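PDB 2PY5: DNA polymerase from Bacillus phage phi29, which copies the viral genome by protein-primed, strand-displacing DNA synthesis with high processivity and fidelity, and also has 3'-5' exonuclease activity. Local coordinates for residues L185-T189 and A190-S194; I93-R96 and M97-Y101. The protein carries 2 engineered substitutions. All coordinates share one frame; numbering follows the deposited sequence. Where two conformers were deposited one is given.

Interaction 1 of 2, residues L185-T189 and A190-S194. With nucleotides of chain C.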
loop_
_atom_site.group_PDB
_atom_site.type_symbol
_atom_site.label_atom_id
_atom_site.label_comp_id
_atom_site.label_asym_id
_atom_site.label_seq_id
_atom_site.Cartn_x
_atom_site.Cartn_y
_atom_site.Cartn_z
ATOM N N LEU F 185 -9.491 -1.267 -17.229
ATOM C CA LEU F 185 -9.283 -1.076 -15.798
ATOM C C LEU F 185 -9.717 0.333 -15.426
ATOM O O LEU F 185 -8.896 1.233 -15.241
ATOM C CB LEU F 185 -7.808 -1.338 -15.443
ATOM C CG LEU F 185 -7.288 -2.781 -15.284
ATOM C CD1 LEU F 185 -8.189 -3.871 -15.848
ATOM C CD2 LEU F 185 -5.869 -2.912 -15.817
ATOM N N ASP F 186 -11.028 0.541 -15.353
ATOM C CA ASP F 186 -11.531 1.916 -15.246
ATOM C C ASP F 186 -12.367 2.194 -14.001
ATOM O O ASP F 186 -13.099 3.191 -13.960
ATOM C CB ASP F 186 -12.324 2.272 -16.495
ATOM C CG ASP F 186 -13.503 1.393 -16.700
ATOM O OD1 ASP F 186 -14.073 1.414 -17.826
ATOM O OD2 ASP F 186 -13.877 0.640 -15.769
ATOM N N ARG F 187 -12.259 1.336 -12.995
ATOM C CA ARG F 187 -12.899 1.613 -11.698
ATOM C C ARG F 187 -12.078 2.593 -10.873
ATOM O O ARG F 187 -11.014 3.048 -11.288
ATOM C CB ARG F 187 -13.159 0.298 -10.976
ATOM C CG ARG F 187 -14.200 -0.520 -11.735
ATOM C CD ARG F 187 -14.327 -1.878 -11.215
ATOM N NE ARG F 187 -15.005 -1.844 -9.928
ATOM C CZ ARG F 187 -16.324 -1.896 -9.752
ATOM N NH1 ARG F 187 -17.157 -2.032 -10.784
ATOM N NH2 ARG F 187 -16.811 -1.839 -8.517
ATOM N N MET F 188 -12.588 2.969 -9.706
ATOM C CA MET F 188 -11.980 4.032 -8.948
ATOM C C MET F 188 -10.572 3.730 -8.459
ATOM O O MET F 188 -9.761 4.648 -8.330
ATOM C CB MET F 188 -12.867 4.413 -7.756
ATOM C CG MET F 188 -12.464 5.691 -7.090
ATOM S SD MET F 188 -13.527 6.121 -5.696
ATOM C CE MET F 188 -15.115 5.946 -6.513
ATOM N N THR F 189 -10.308 2.462 -8.166
ATOM C CA THR F 189 -9.041 2.070 -7.558
ATOM C C THR F 189 -8.494 0.795 -8.180
ATOM O O THR F 189 -9.261 -0.019 -8.714
ATOM C CB THR F 189 -9.246 1.788 -6.070
ATOM O OG1 THR F 189 -10.002 0.601 -5.913
ATOM C CG2 THR F 189 -9.977 2.965 -5.372
ATOM N N ALA F 190 -7.191 0.579 -8.010
ATOM C CA ALA F 190 -6.541 -0.677 -8.416
ATOM C C ALA F 190 -7.210 -1.894 -7.789
ATOM O O ALA F 190 -7.439 -2.912 -8.462
ATOM C CB ALA F 190 -5.047 -0.634 -8.085
ATOM N N GLY F 191 -7.552 -1.827 -6.496
ATOM C CA GLY F 191 -8.194 -2.964 -5.858
ATOM C C GLY F 191 -9.582 -3.259 -6.421
ATOM O O GLY F 191 -9.986 -4.425 -6.519
ATOM N N SER F 192 -10.327 -2.207 -6.731
ATOM C CA SER F 192 -11.656 -2.352 -7.299
ATOM C C SER F 192 -11.527 -3.020 -8.664
ATOM O O SER F 192 -12.327 -3.893 -8.993
ATOM C CB SER F 192 -12.326 -0.992 -7.405
ATOM O OG SER F 192 -13.687 -1.103 -7.731
ATOM N N ASP F 193 -10.499 -2.653 -9.419
ATOM C CA ASP F 193 -10.261 -3.265 -10.744
ATOM C C ASP F 193 -9.958 -4.757 -10.564
ATOM O O ASP F 193 -10.486 -5.624 -11.305
ATOM C CB ASP F 193 -9.096 -2.612 -11.499
ATOM C CG ASP F 193 -9.396 -1.226 -12.004
ATOM O OD1 ASP F 193 -10.525 -0.972 -12.423
ATOM O OD2 ASP F 193 -8.456 -0.394 -12.034
ATOM N N SER F 194 -9.112 -5.063 -9.599
ATOM C CA SER F 194 -8.722 -6.456 -9.338
ATOM C C SER F 194 -9.929 -7.299 -8.978
ATOM O O SER F 194 -10.128 -8.402 -9.498
ATOM C CB SER F 194 -7.684 -6.556 -8.224
ATOM O OG SER F 194 -6.400 -6.224 -8.687
ATOM P P DC C 4 -10.514 0.534 -2.553
ATOM O OP1 DC C 4 -9.067 0.833 -2.543
ATOM O OP2 DC C 4 -11.191 0.033 -3.787
ATOM O "O5'" DC C 4 -10.915 -0.498 -1.414
ATOM C "C5'" DC C 4 -10.362 -0.341 -0.130
ATOM C "C4'" DC C 4 -9.900 -1.696 0.375
ATOM O "O4'" DC C 4 -8.831 -2.217 -0.461
ATOM C "C3'" DC C 4 -9.299 -1.629 1.766
ATOM O "O3'" DC C 4 -10.335 -1.701 2.710
ATOM C "C2'" DC C 4 -8.411 -2.851 1.787
ATOM C "C1'" DC C 4 -7.877 -2.855 0.367
ATOM N N1 DC C 4 -6.556 -2.185 0.259
ATOM C C2 DC C 4 -5.441 -2.835 0.819
ATOM O O2 DC C 4 -5.583 -3.925 1.405
ATOM N N3 DC C 4 -4.222 -2.254 0.727
ATOM C C4 DC C 4 -4.091 -1.089 0.097
ATOM N N4 DC C 4 -2.856 -0.568 0.031
ATOM C C5 DC C 4 -5.204 -0.415 -0.484
ATOM C C6 DC C 4 -6.410 -0.984 -0.384
ATOM P P DA C 3 -15.558 0.983 -5.260
ATOM O OP1 DA C 3 -14.786 1.045 -6.517
ATOM O OP2 DA C 3 -16.253 -0.256 -4.781
ATOM O "O5'" DA C 3 -14.633 1.483 -4.061
ATOM C "C5'" DA C 3 -13.664 2.455 -4.331
ATOM C "C4'" DA C 3 -13.169 3.003 -3.008
ATOM O "O4'" DA C 3 -14.263 3.672 -2.351
ATOM C "C3'" DA C 3 -12.682 1.970 -2.006
ATOM O "O3'" DA C 3 -11.270 1.868 -2.087
ATOM C "C2'" DA C 3 -13.077 2.562 -0.646
ATOM C "C1'" DA C 3 -14.249 3.488 -0.938
ATOM N N9 DA C 3 -15.603 2.993 -0.681
ATOM C C8 DA C 3 -16.129 1.783 -1.080
ATOM N N7 DA C 3 -17.398 1.618 -0.769
ATOM C C5 DA C 3 -17.728 2.805 -0.134
ATOM C C6 DA C 3 -18.922 3.276 0.448
ATOM N N6 DA C 3 -20.056 2.565 0.475
ATOM N N1 DA C 3 -18.911 4.517 0.998
ATOM C C2 DA C 3 -17.775 5.229 0.972
ATOM N N3 DA C 3 -16.591 4.888 0.457
ATOM C C4 DA C 3 -16.637 3.662 -0.086
#
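Thr189 is the N-cap of helix 190-202, and its hydroxyl accepts the backbone N-H of Ser192, with OG1 and N 2.9 Å apart. OG1 sits between the backbone N and the carbonyl carbon (chi1 70°), which turns it to the N-H groups of the first helical turn. The first turn is also closed by the backbone: Asp193 N donates to Thr189 O.

Asp193 and Ser192 tie the preceding loop to this turn through their side chains. Asp193 OD1 accepts Arg187 N at 2.9 Å, using the lone pair on the side of its other oxygen. OD2 forms a salt bridge with Lys125, whose NZ also bonds Leu185 O and Arg187 O. Lys125 thus fixes both the carboxylate and the loop backbone. Arg187 bends at chi3 (73°) and brings its guanidinium edge to Ser192. NE donates to Ser192 OG at 2.7 Å, close to the guanidinium plane. A weak bond from Arg187 NH2 reaches the same oxygen.

Leu185 CB lies against the Asp193 carboxylate, 3.6 Å from Asp193 OD2, and the Leu185 side chain also touches Gln180 and Met385.

Both hydroxyls donate to the DNA backbone. The loop and helix start therefore hold two successive phosphates of chain C, within the exonuclease region and the adjoining DNA-binding region. Arg187 probably helps to orient the Ser192 hydroxyl, and its charge probably favours the nearby phosphate. Ser192 OG gives its proton to OP1 of DA3 of chain C at 2.7 Å, and Thr189 OG1 gives its own to OP2 of DC4 of chain C at 2.5 Å.

Interaction 2 of 2, residues I93-R96 and M97-Y101; sequences IISR and MGQWY. With nucleotides of chain C; nucleotides of chain B.
Tyr101 N donates to Ile93 O at 2.8 Å, nearly along the C=O axis, and Ser95 N donates to Gln99 O at 2.9 Å. These bonds flank the antiparallel non-hydrogen-bonded pair Ile94-Trp100 in a beta hairpin. A type I turn from Ser95 to Gly98 closes it, with Gly98 N bonded to Ser95 O. Ser95 OG, held over the turn by chi1 72°, accepts Gln99 N at 3.0 Å and, weakly, Met97 N. The backbone angles of Gly98 call for glycine.

Trp100 NE1 donates to O4 of DT5 of chain B at 3.0 Å, in the plane of the indole. Ile94 lies alongside this ring. Its CD1 makes a CH-pi contact 3.8 Å from the centroid of the six-membered ring, nearly on the normal. At the turn, Met97 lays CG and SD against the base of DT6 of chain C; bends at chi2 and chi3 fold CE back onto Arg96 CG.

Ile93, involved in binding template-primer structures, crosses Tyr101 at about a right angle, with Ile93 CG2 3.8 Å from Tyr101 CD1. One face of the Tyr101 ring meets C2' of DA3 of chain C.

Arg96 reaches out to a salt bridge with Asp398. Strands 89-94 and 100-110 are neighbours in the mixed sheet of the exonuclease region, and Trp100 packs on Lys64 and Ile71 of helix 63-76.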
loop_
_atom_site.group_PDB
_atom_site.type_symbol
_atom_site.label_atom_id
_atom_site.label_comp_id
_atom_site.label_asym_id
_atom_site.label_seq_id
_atom_site.Cartn_x
_atom_site.Cartn_y
_atom_site.Cartn_z
ATOM N N ILE F 93 -15.461 11.670 -0.571
ATOM C CA ILE F 93 -15.139 10.371 0.026
ATOM C C ILE F 93 -13.745 10.496 0.604
ATOM O O ILE F 93 -12.765 10.443 -0.114
ATOM C CB ILE F 93 -15.191 9.198 -0.981
ATOM C CG1 ILE F 93 -16.564 9.117 -1.616
ATOM C CG2 ILE F 93 -14.807 7.913 -0.279
ATOM C CD1 ILE F 93 -16.632 8.099 -2.758
ATOM N N ILE F 94 -13.692 10.743 1.916
ATOM C CA ILE F 94 -12.458 10.790 2.711
ATOM C C ILE F 94 -12.668 9.795 3.852
ATOM O O ILE F 94 -13.637 9.911 4.627
ATOM C CB ILE F 94 -12.166 12.198 3.298
ATOM C CG1 ILE F 94 -11.949 13.222 2.190
ATOM C CG2 ILE F 94 -10.924 12.125 4.221
ATOM C CD1 ILE F 94 -12.113 14.682 2.663
ATOM N N SER F 95 -11.798 8.791 3.930
ATOM C CA SER F 95 -11.979 7.707 4.896
ATOM C C SER F 95 -11.654 8.158 6.306
ATOM O O SER F 95 -11.025 9.207 6.490
ATOM C CB SER F 95 -11.132 6.484 4.554
ATOM O OG SER F 95 -9.752 6.694 4.802
ATOM N N ARG F 96 -12.096 7.363 7.272
ATOM C CA ARG F 96 -11.770 7.582 8.683
ATOM C C ARG F 96 -10.279 7.809 8.871
ATOM O O ARG F 96 -9.852 8.650 9.689
ATOM C CB ARG F 96 -12.196 6.370 9.536
ATOM C CG ARG F 96 -12.029 6.569 11.031
ATOM C CD ARG F 96 -12.245 5.275 11.766
ATOM N NE ARG F 96 -13.635 4.831 11.691
ATOM C CZ ARG F 96 -14.579 5.055 12.612
ATOM N NH1 ARG F 96 -14.322 5.741 13.729
ATOM N NH2 ARG F 96 -15.805 4.580 12.417
ATOM N N MET F 97 -9.489 7.039 8.139
ATOM C CA MET F 97 -8.031 7.063 8.282
ATOM C C MET F 97 -7.351 8.121 7.416
ATOM O O MET F 97 -6.118 8.211 7.394
ATOM C CB MET F 97 -7.476 5.674 8.003
ATOM C CG MET F 97 -8.133 4.586 8.876
ATOM S SD MET F 97 -7.632 4.567 10.603
ATOM C CE MET F 97 -8.565 5.895 11.342
ATOM N N GLY F 98 -8.139 8.934 6.711
ATOM C CA GLY F 98 -7.609 10.080 6.001
ATOM C C GLY F 98 -7.184 9.812 4.571
ATOM O O GLY F 98 -6.422 10.600 4.012
ATOM N N GLN F 99 -7.699 8.735 3.972
ATOM C CA GLN F 99 -7.475 8.491 2.545
ATOM C C GLN F 99 -8.534 9.233 1.726
ATOM O O GLN F 99 -9.720 9.096 1.992
ATOM C CB GLN F 99 -7.482 7.004 2.257
ATOM C CG GLN F 99 -6.397 6.281 3.050
ATOM C CD GLN F 99 -5.702 5.193 2.296
ATOM O OE1 GLN F 99 -5.536 4.082 2.808
ATOM N NE2 GLN F 99 -5.270 5.496 1.078
ATOM N N TRP F 100 -8.084 9.992 0.726
ATOM C CA TRP F 100 -8.944 10.810 -0.135
ATOM C C TRP F 100 -9.220 10.078 -1.432
ATOM O O TRP F 100 -8.264 9.631 -2.110
ATOM C CB TRP F 100 -8.297 12.164 -0.446
ATOM C CG TRP F 100 -8.230 13.076 0.752
ATOM C CD1 TRP F 100 -7.807 12.752 2.017
ATOM C CD2 TRP F 100 -8.584 14.451 0.785
ATOM N NE1 TRP F 100 -7.909 13.841 2.837
ATOM C CE2 TRP F 100 -8.367 14.903 2.105
ATOM C CE3 TRP F 100 -9.066 15.356 -0.168
ATOM C CZ2 TRP F 100 -8.633 16.212 2.482
ATOM C CZ3 TRP F 100 -9.323 16.684 0.224
ATOM C CH2 TRP F 100 -9.099 17.083 1.526
ATOM N N TYR F 101 -10.508 9.937 -1.756
ATOM C CA TYR F 101 -10.946 9.206 -2.978
ATOM C C TYR F 101 -11.691 10.091 -3.969
ATOM O O TYR F 101 -11.626 9.842 -5.169
ATOM C CB TYR F 101 -11.857 8.023 -2.648
ATOM C CG TYR F 101 -11.189 6.951 -1.841
ATOM C CD1 TYR F 101 -11.149 7.037 -0.465
ATOM C CD2 TYR F 101 -10.579 5.878 -2.446
ATOM C CE1 TYR F 101 -10.543 6.079 0.281
ATOM C CE2 TYR F 101 -9.951 4.889 -1.715
ATOM C CZ TYR F 101 -9.921 4.995 -0.337
ATOM O OH TYR F 101 -9.322 4.013 0.426
ATOM P P DT C 6 -8.944 -2.922 9.310
ATOM O OP1 DT C 6 -9.275 -4.144 10.064
ATOM O OP2 DT C 6 -9.992 -2.039 8.725
ATOM O "O5'" DT C 6 -8.032 -1.973 10.227
ATOM C "C5'" DT C 6 -7.021 -2.507 11.062
ATOM C "C4'" DT C 6 -6.421 -1.376 11.869
ATOM O "O4'" DT C 6 -5.637 -0.565 10.957
ATOM C "C3'" DT C 6 -7.440 -0.439 12.531
ATOM O "O3'" DT C 6 -7.050 -0.076 13.866
ATOM C "C2'" DT C 6 -7.469 0.767 11.600
ATOM C "C1'" DT C 6 -6.040 0.786 11.061
ATOM N N1 DT C 6 -5.849 1.456 9.715
ATOM C C2 DT C 6 -4.792 2.335 9.564
ATOM O O2 DT C 6 -4.008 2.595 10.466
ATOM N N3 DT C 6 -4.688 2.896 8.308
ATOM C C4 DT C 6 -5.512 2.682 7.215
ATOM O O4 DT C 6 -5.325 3.245 6.138
ATOM C C5 DT C 6 -6.597 1.751 7.439
ATOM C C7 DT C 6 -7.567 1.429 6.339
ATOM C C6 DT C 6 -6.712 1.191 8.657
ATOM P P DA C 3 -15.558 0.983 -5.260
ATOM O OP1 DA C 3 -14.786 1.045 -6.517
ATOM O OP2 DA C 3 -16.253 -0.256 -4.781
ATOM O "O5'" DA C 3 -14.633 1.483 -4.061
ATOM C "C5'" DA C 3 -13.664 2.455 -4.331
ATOM C "C4'" DA C 3 -13.169 3.003 -3.008
ATOM O "O4'" DA C 3 -14.263 3.672 -2.351
ATOM C "C3'" DA C 3 -12.682 1.970 -2.006
ATOM O "O3'" DA C 3 -11.270 1.868 -2.087
ATOM C "C2'" DA C 3 -13.077 2.562 -0.646
ATOM C "C1'" DA C 3 -14.249 3.488 -0.938
ATOM N N9 DA C 3 -15.603 2.993 -0.681
ATOM C C8 DA C 3 -16.129 1.783 -1.080
ATOM N N7 DA C 3 -17.398 1.618 -0.769
ATOM C C5 DA C 3 -17.728 2.805 -0.134
ATOM C C6 DA C 3 -18.922 3.276 0.448
ATOM N N6 DA C 3 -20.056 2.565 0.475
ATOM N N1 DA C 3 -18.911 4.517 0.998
ATOM C C2 DA C 3 -17.775 5.229 0.972
ATOM N N3 DA C 3 -16.591 4.888 0.457
ATOM C C4 DA C 3 -16.637 3.662 -0.086
ATOM P P DT B 5 -7.548 12.361 12.528
ATOM O OP1 DT B 5 -7.116 11.676 13.774
ATOM O OP2 DT B 5 -8.988 12.498 12.211
ATOM O "O5'" DT B 5 -6.966 13.853 12.535
ATOM C "C5'" DT B 5 -5.611 14.097 12.874
ATOM C "C4'" DT B 5 -5.150 15.416 12.286
ATOM O "O4'" DT B 5 -5.029 15.312 10.846
ATOM C "C3'" DT B 5 -6.079 16.601 12.514
ATOM O "O3'" DT B 5 -5.291 17.767 12.695
ATOM C "C2'" DT B 5 -6.909 16.674 11.234
ATOM C "C1'" DT B 5 -5.861 16.273 10.211
ATOM N N1 DT B 5 -6.368 15.584 8.991
ATOM C C2 DT B 5 -5.951 16.012 7.747
ATOM O O2 DT B 5 -5.172 16.949 7.526
ATOM N N3 DT B 5 -6.477 15.259 6.721
ATOM C C4 DT B 5 -7.344 14.184 6.809
ATOM O O4 DT B 5 -7.722 13.593 5.802
ATOM C C5 DT B 5 -7.724 13.789 8.136
ATOM C C7 DT B 5 -8.652 12.641 8.363
ATOM C C6 DT B 5 -7.222 14.499 9.160
#

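How the interactions relate
Interaction 2 comes first along the chain, and interaction 1 follows well after it. Their centres are about 17 Å apart, and both lie about 14 Å from the centre of the chain. Interaction 2 is the hairpin of strands 89-94 and 100-110 in the mixed sheet. Interaction 1 spans the loop after helix 160-182 and the start of helix 190-202. They meet directly where Tyr101 packs on the loop: Met188 SD is 4.0 Å from Tyr101 CB. Both contact DA3 of chain C, interaction 1 at its phosphate and sugar, interaction 2 at its sugar and base. Sheet and helix start thus combine into one DNA-binding surface.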